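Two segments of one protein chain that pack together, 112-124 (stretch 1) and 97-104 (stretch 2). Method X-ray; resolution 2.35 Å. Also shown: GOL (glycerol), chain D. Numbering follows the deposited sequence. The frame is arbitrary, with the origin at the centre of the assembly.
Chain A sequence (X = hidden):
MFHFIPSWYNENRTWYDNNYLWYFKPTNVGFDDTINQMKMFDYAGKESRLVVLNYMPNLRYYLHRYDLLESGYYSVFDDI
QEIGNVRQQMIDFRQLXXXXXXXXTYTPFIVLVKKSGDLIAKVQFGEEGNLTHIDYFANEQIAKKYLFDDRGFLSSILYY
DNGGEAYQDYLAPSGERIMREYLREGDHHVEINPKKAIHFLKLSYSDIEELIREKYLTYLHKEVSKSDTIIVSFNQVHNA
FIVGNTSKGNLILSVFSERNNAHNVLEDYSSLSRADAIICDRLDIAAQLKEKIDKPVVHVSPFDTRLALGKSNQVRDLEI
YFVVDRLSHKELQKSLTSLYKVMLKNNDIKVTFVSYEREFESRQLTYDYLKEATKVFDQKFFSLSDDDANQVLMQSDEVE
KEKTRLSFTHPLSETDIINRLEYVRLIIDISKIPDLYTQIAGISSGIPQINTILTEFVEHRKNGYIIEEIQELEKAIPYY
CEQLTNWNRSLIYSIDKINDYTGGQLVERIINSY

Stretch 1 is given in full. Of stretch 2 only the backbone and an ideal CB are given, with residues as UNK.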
# COMPACT_ATOMS: atom_id res chain seq x y z
N LEU A 112 -0.53 14.76 -23.26
CA LEU A 112 -1.75 15.23 -23.91
C LEU A 112 -1.72 14.88 -25.40
O LEU A 112 -0.75 15.18 -26.10
CB LEU A 112 -1.90 16.73 -23.73
CG LEU A 112 -2.01 17.11 -22.25
CD1 LEU A 112 -1.87 18.63 -22.06
CD2 LEU A 112 -3.33 16.57 -21.66
N VAL A 113 -2.79 14.22 -25.86
CA VAL A 113 -3.02 13.97 -27.28
C VAL A 113 -4.07 14.98 -27.75
O VAL A 113 -5.23 14.93 -27.32
CB VAL A 113 -3.50 12.54 -27.53
CG1 VAL A 113 -3.70 12.30 -29.03
CG2 VAL A 113 -2.51 11.57 -26.93
N LYS A 114 -3.66 15.88 -28.65
CA LYS A 114 -4.51 16.93 -29.18
C LYS A 114 -4.50 16.88 -30.70
O LYS A 114 -3.59 16.32 -31.32
CB LYS A 114 -4.06 18.34 -28.73
CG LYS A 114 -4.13 18.58 -27.19
CD LYS A 114 -4.12 20.08 -26.80
CE LYS A 114 -3.90 20.23 -25.29
NZ LYS A 114 -4.50 21.46 -24.65
N LYS A 115 -5.53 17.49 -31.29
CA LYS A 115 -5.67 17.61 -32.73
C LYS A 115 -6.07 19.06 -33.02
O LYS A 115 -7.19 19.47 -32.70
CB LYS A 115 -6.69 16.60 -33.27
CG LYS A 115 -7.08 16.70 -34.74
CD LYS A 115 -5.88 16.63 -35.68
CE LYS A 115 -6.32 16.61 -37.16
NZ LYS A 115 -6.79 15.26 -37.55
N SER A 116 -5.13 19.84 -33.56
CA SER A 116 -5.32 21.28 -33.79
C SER A 116 -5.97 21.97 -32.59
O SER A 116 -6.96 22.69 -32.72
CB SER A 116 -6.14 21.53 -35.05
OG SER A 116 -5.71 20.68 -36.09
N GLY A 117 -5.39 21.76 -31.41
CA GLY A 117 -5.89 22.40 -30.20
C GLY A 117 -7.03 21.69 -29.51
O GLY A 117 -7.33 22.02 -28.36
N ASP A 118 -7.69 20.73 -30.16
CA ASP A 118 -8.75 19.95 -29.52
C ASP A 118 -8.15 18.80 -28.73
O ASP A 118 -7.39 17.99 -29.27
CB ASP A 118 -9.72 19.40 -30.56
CG ASP A 118 -10.76 20.41 -30.97
OD1 ASP A 118 -10.55 21.61 -30.70
OD2 ASP A 118 -11.78 20.00 -31.57
N LEU A 119 -8.50 18.72 -27.45
CA LEU A 119 -8.09 17.60 -26.62
C LEU A 119 -8.69 16.30 -27.15
O LEU A 119 -9.92 16.19 -27.29
CB LEU A 119 -8.51 17.82 -25.17
CG LEU A 119 -8.02 16.75 -24.18
CD1 LEU A 119 -6.49 16.56 -24.23
CD2 LEU A 119 -8.46 17.08 -22.76
N ILE A 120 -7.85 15.32 -27.46
CA ILE A 120 -8.31 13.98 -27.78
C ILE A 120 -8.18 13.04 -26.59
O ILE A 120 -9.09 12.26 -26.32
CB ILE A 120 -7.56 13.41 -29.00
CG1 ILE A 120 -7.65 14.37 -30.19
CG2 ILE A 120 -8.11 12.05 -29.36
CD1 ILE A 120 -9.05 14.76 -30.50
N ALA A 121 -7.07 13.09 -25.86
CA ALA A 121 -6.86 12.08 -24.83
C ALA A 121 -5.81 12.56 -23.84
O ALA A 121 -4.98 13.42 -24.14
CB ALA A 121 -6.44 10.74 -25.43
N LYS A 122 -5.88 11.98 -22.64
CA LYS A 122 -4.84 12.10 -21.63
C LYS A 122 -4.30 10.71 -21.34
O LYS A 122 -5.06 9.79 -21.08
CB LYS A 122 -5.37 12.74 -20.36
CG LYS A 122 -5.93 14.10 -20.57
CD LYS A 122 -6.15 14.83 -19.25
CE LYS A 122 -6.94 16.13 -19.48
NZ LYS A 122 -6.84 17.13 -18.34
N VAL A 123 -2.98 10.57 -21.41
CA VAL A 123 -2.33 9.27 -21.30
C VAL A 123 -1.70 9.19 -19.92
O VAL A 123 -0.97 10.10 -19.53
CB VAL A 123 -1.29 9.08 -22.41
CG1 VAL A 123 -0.57 7.76 -22.24
CG2 VAL A 123 -1.98 9.19 -23.78
N GLN A 124 -1.98 8.11 -19.19
CA GLN A 124 -1.52 7.96 -17.82
C GLN A 124 -0.61 6.75 -17.70
O GLN A 124 -0.85 5.71 -18.33
CB GLN A 124 -2.68 7.83 -16.84
CG GLN A 124 -3.43 9.16 -16.61
CD GLN A 124 -2.79 10.00 -15.53
OE1 GLN A 124 -1.72 9.65 -15.00
NE2 GLN A 124 -3.44 11.12 -15.16
N UNK A 97 -4.04 3.66 -32.81
CA UNK A 97 -4.75 4.19 -33.97
C UNK A 97 -5.40 5.53 -33.62
O UNK A 97 -6.62 5.67 -33.60
CB UNK A 97 -5.80 3.19 -34.46
N UNK A 98 -4.55 6.52 -33.32
CA UNK A 98 -5.02 7.88 -33.08
C UNK A 98 -5.65 8.44 -34.35
O UNK A 98 -5.34 7.99 -35.45
CB UNK A 98 -3.87 8.78 -32.61
N UNK A 99 -6.55 9.42 -34.23
CA UNK A 99 -6.95 10.18 -35.42
C UNK A 99 -5.71 10.75 -36.11
O UNK A 99 -4.75 11.13 -35.45
CB UNK A 99 -7.92 11.30 -35.05
N UNK A 100 -5.73 10.77 -37.44
CA UNK A 100 -4.59 11.28 -38.18
C UNK A 100 -4.22 12.69 -37.73
O UNK A 100 -5.09 13.52 -37.46
CB UNK A 100 -4.89 11.27 -39.68
N UNK A 101 -2.92 12.95 -37.64
CA UNK A 101 -2.44 14.28 -37.36
C UNK A 101 -2.47 14.73 -35.91
O UNK A 101 -2.27 15.92 -35.65
CB UNK A 101 -3.26 15.27 -38.19
N UNK A 102 -2.70 13.83 -34.94
CA UNK A 102 -2.62 14.27 -33.54
C UNK A 102 -1.18 14.69 -33.22
O UNK A 102 -0.22 14.26 -33.86
CB UNK A 102 -3.08 13.16 -32.59
N UNK A 103 -1.04 15.57 -32.23
CA UNK A 103 0.27 15.94 -31.68
C UNK A 103 0.33 15.59 -30.19
O UNK A 103 -0.70 15.50 -29.51
CB UNK A 103 0.54 17.43 -31.89
N UNK A 104 1.53 15.38 -29.68
CA UNK A 104 1.71 14.95 -28.30
C UNK A 104 2.35 16.07 -27.49
O UNK A 104 3.41 16.57 -27.86
CB UNK A 104 2.56 13.68 -28.23
C1 GOL D . -2.12 22.38 -28.75
O1 GOL D . -1.21 22.46 -27.67
C2 GOL D . -1.25 22.37 -30.02
O2 GOL D . -0.10 21.52 -29.89
C3 GOL D . -2.22 22.04 -31.24
O3 GOL D . -2.82 20.73 -31.09

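Position 97 lies beyond the reach of stretch 1, with no atom of it within 5.5 Å of the ideal CB. The contact sets no rule, and almost any polar residue would do; it is Asn97.

At position 98 CA-to-CB points toward the hairpin, and the ideal CB stops 5.0 Å from Val113 CG1. Beyond it Val113, Ile120, Ala121 and Val123 offer an apolar surface too distant for a short side chain. Leucine, methionine or an aromatic would suit, a large ring covering most. The residue is Trp98, chi1 m. Val113 lies over one face of the indole, its CG2 4.1 Å from the six-membered ring centroid, while Ala121 CB comes within 3.7 Å of Trp98 CZ3.

Position 99 also points toward stretch 1, and phi of -54° and psi of 143° at the start of a type II turn admit proline as well as small or apolar residues. It is Pro99, whose CG touches Ile120 CG2 at 4.3 Å.

Position 100 points away, so its side chain is loosely specified and a polar one fits. The backbone matters more: Lys115 NZ donates a very short hydrogen bond, 2.4 Å, to the carbonyl O of this residue, Glu100.

At position 101 phi is +80°, which favours glycine, and an ideal CB would sit only 3.5 Å from Lys115 CE. Asparagine can tolerate such angles, but the tight space argues for no side chain. Gly101 lets the lysine pass.

Position 102 points sideways, its ideal CB 3.4 Å from Lys114 O and 3.7 Å from Val113 CG1. A compact apolar residue, valine or isoleucine, or perhaps threonine, is indicated. Val102 packs its CB 3.7 Å from Val113 CG1 and its CG1 4.3 Å from Ile120 CG1.

Position 103 pairs with Lys114 in antiparallel register: its N donates to Lys114 O (2.8 Å), and Lys114 N donates to its O (3.1 Å). The side chain shares a sheet face with that of Lys114, near the free amides of the turn at Ser116 and Gly117 and the glycerol hydroxyls. Asp, Asn, Ser or Thr could accept there. Asp103, chi1 p, takes hydrogen bonds from glycerol O3 to OD2 (2.5 Å) and O2 to OD1 (3.0 Å); Gly117 N donates to that same O3 (2.8 Å). A water links Asp103 OD2 (2.5 Å from its O) to Ser116 N (2.9 Å).

Position 104 faces Val113 in a non-hydrogen-bonded pair, their side chains on the same face. Beta-branched or aromatic residues suit. Phe104 sets its ring edge against Val113, CD1 to CG2 at 3.8 Å.

Stretch 2 97-104: NWPEGVDF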
# COMPACT_ATOMS: atom_id res chain seq x y z
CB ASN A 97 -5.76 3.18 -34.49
CG ASN A 97 -5.10 2.05 -35.24
OD1 ASN A 97 -4.13 2.24 -35.95
ND2 ASN A 97 -5.62 0.85 -35.08
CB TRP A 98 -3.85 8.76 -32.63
CG TRP A 98 -3.22 8.29 -31.34
CD1 TRP A 98 -1.98 7.74 -31.17
CD2 TRP A 98 -3.83 8.31 -30.04
NE1 TRP A 98 -1.78 7.42 -29.85
CE2 TRP A 98 -2.90 7.76 -29.14
CE3 TRP A 98 -5.08 8.74 -29.56
CZ2 TRP A 98 -3.17 7.64 -27.77
CZ3 TRP A 98 -5.35 8.61 -28.21
CH2 TRP A 98 -4.39 8.08 -27.32
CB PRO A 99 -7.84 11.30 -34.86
CG PRO A 99 -8.26 10.83 -33.47
CD PRO A 99 -7.15 9.95 -32.99
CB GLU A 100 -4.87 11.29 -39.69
CG GLU A 100 -3.60 11.22 -40.58
CD GLU A 100 -3.34 9.81 -41.14
OE1 GLU A 100 -2.38 9.66 -41.93
OE2 GLU A 100 -4.09 8.86 -40.80
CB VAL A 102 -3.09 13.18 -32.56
CG1 VAL A 102 -4.57 12.84 -32.78
CG2 VAL A 102 -2.21 11.93 -32.67
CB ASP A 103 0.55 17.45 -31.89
CG ASP A 103 -0.53 18.33 -31.28
OD1 ASP A 103 -0.51 18.51 -30.04
OD2 ASP A 103 -1.38 18.86 -32.02
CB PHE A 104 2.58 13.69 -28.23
CG PHE A 104 2.06 12.54 -29.05
CD1 PHE A 104 0.78 12.05 -28.87
CD2 PHE A 104 2.87 11.93 -30.00
CE1 PHE A 104 0.31 10.96 -29.63
CE2 PHE A 104 2.42 10.85 -30.75
CZ PHE A 104 1.14 10.37 -30.57
O HOH W 1 -2.64 18.56 -34.14
O HOH W 2 -0.93 17.63 -27.48
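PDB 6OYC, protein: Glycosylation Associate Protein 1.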